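PDB 4RU0: putative branched-chain amino acid ABC transporter, periplasmic branched-chain amino acid-binding protein from Pseudomonas protegens Pf-5, which probably binds branched-chain amino acids or related small solutes in the periplasm and delivers them to an ABC transporter for uptake. Local coordinates for residues 30-34 and 350-354. Residues are numbered along the deposited sequence; the frame is centred on the assembly and turned at random.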
# COMPACT_ATOMS: atom_id res chain seq x y z
N GLY A 30 13.17 29.49 0.08
CA GLY A 30 12.77 28.29 0.83
C GLY A 30 11.27 28.26 1.14
O GLY A 30 10.64 27.21 1.00
N PRO A 31 10.67 29.40 1.57
CA PRO A 31 9.20 29.39 1.60
C PRO A 31 8.58 29.23 0.21
O PRO A 31 7.46 28.72 0.10
CB PRO A 31 8.85 30.75 2.20
CG PRO A 31 10.03 31.12 3.01
CD PRO A 31 11.21 30.58 2.26
N ASP A 32 9.29 29.65 -0.83
CA ASP A 32 8.81 29.57 -2.20
C ASP A 32 8.68 28.13 -2.69
O ASP A 32 8.03 27.85 -3.70
CB ASP A 32 9.74 30.35 -3.13
CG ASP A 32 10.08 31.71 -2.58
OD1 ASP A 32 9.41 32.69 -2.97
OD2 ASP A 32 11.00 31.81 -1.74
N GLN A 33 9.32 27.21 -1.97
CA GLN A 33 9.29 25.80 -2.31
C GLN A 33 8.15 25.08 -1.59
O GLN A 33 7.62 25.57 -0.60
CB GLN A 33 10.64 25.16 -1.96
CG GLN A 33 11.83 25.90 -2.56
CD GLN A 33 13.15 25.49 -1.92
OE1 GLN A 33 13.23 25.26 -0.72
NE2 GLN A 33 14.20 25.39 -2.74
N GLN A 34 7.76 23.91 -2.11
CA GLN A 34 6.75 23.07 -1.47
C GLN A 34 7.43 21.99 -0.63
O GLN A 34 8.25 21.22 -1.15
CB GLN A 34 5.84 22.42 -2.51
CG GLN A 34 4.89 21.37 -1.94
CD GLN A 34 3.70 21.97 -1.23
OE1 GLN A 34 2.81 22.55 -1.86
NE2 GLN A 34 3.67 21.83 0.09
N LYS A 350 -0.01 28.06 -9.08
CA LYS A 350 1.34 27.53 -8.97
C LYS A 350 2.04 28.08 -7.73
O LYS A 350 2.80 29.05 -7.82
CB LYS A 350 2.16 27.87 -10.22
CG LYS A 350 1.52 27.47 -11.54
CD LYS A 350 2.24 28.14 -12.71
CE LYS A 350 1.61 27.80 -14.06
NZ LYS A 350 1.86 26.39 -14.47
N ARG A 351 1.80 27.45 -6.59
CA ARG A 351 2.37 27.90 -5.33
C ARG A 351 2.33 26.79 -4.28
O ARG A 351 1.53 25.85 -4.40
CB ARG A 351 1.63 29.12 -4.80
CG ARG A 351 0.20 28.84 -4.41
CD ARG A 351 -0.34 29.91 -3.49
NE ARG A 351 -1.44 29.41 -2.66
CZ ARG A 351 -2.72 29.62 -2.93
NH1 ARG A 351 -3.08 30.31 -4.00
NH2 ARG A 351 -3.65 29.12 -2.12
N PRO A 352 3.19 26.88 -3.25
CA PRO A 352 3.12 26.00 -2.08
C PRO A 352 1.71 25.91 -1.51
O PRO A 352 0.99 26.92 -1.48
CB PRO A 352 4.08 26.67 -1.10
CG PRO A 352 5.13 27.25 -1.99
CD PRO A 352 4.40 27.73 -3.22
N LEU A 353 1.32 24.71 -1.08
CA LEU A 353 -0.06 24.45 -0.71
C LEU A 353 -0.27 24.12 0.76
O LEU A 353 0.66 23.71 1.46
CB LEU A 353 -0.61 23.29 -1.55
CG LEU A 353 -0.80 23.57 -3.04
CD1 LEU A 353 -1.18 22.28 -3.76
CD2 LEU A 353 -1.86 24.63 -3.23
N ASN A 354 -1.51 24.30 1.20
CA ASN A 354 -1.95 23.97 2.55
C ASN A 354 -2.31 22.50 2.68
O ASN A 354 -2.62 21.84 1.69
CB ASN A 354 -3.16 24.81 2.93
CG ASN A 354 -2.82 25.87 3.92
OD1 ASN A 354 -1.68 25.98 4.36
ND2 ASN A 354 -3.81 26.68 4.29
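Pro352 meets the type I beta turn of Gly30 to Gln33 at the start of the modelled chain; in this periplasmic binding protein of the leucine-binding family, the loop between helices 325-348 and 355-363 thereby packs against the lead-in to strand 34-40. The Pro352 ring presents its CG to three successive backbone carbonyls, most closely Gln33 O at 3.3 Å, with Pro31 O and Asp32 O little farther off. These are van der Waals contacts of a ring carbon with carbonyl oxygens rather than hydrogen bonds. Next in sequence, Leu353 supplies the polar link, its N donating to Gln34 OE1 over 2.7 Å. The N-H...O angle is 146°. The donor lies tilted 26° from the carbonyl plane of the Gln34 side chain. Gln34 reaches it because CG stands anti to the backbone N (chi1 171°) and the chain then bends at chi2. With Gln34 replaced by alanine, the Leu353 N-H would probably lose this acceptor and a gap would open beside Pro352. The backbone of Gln34 is hydrogen-bonded to Lys75 and Val77. The Leu353 side chain packs on Ile341, Ala344 and Phe348 of helix 325-348, and its CB sits 3.5 Å from Gln34 OE1.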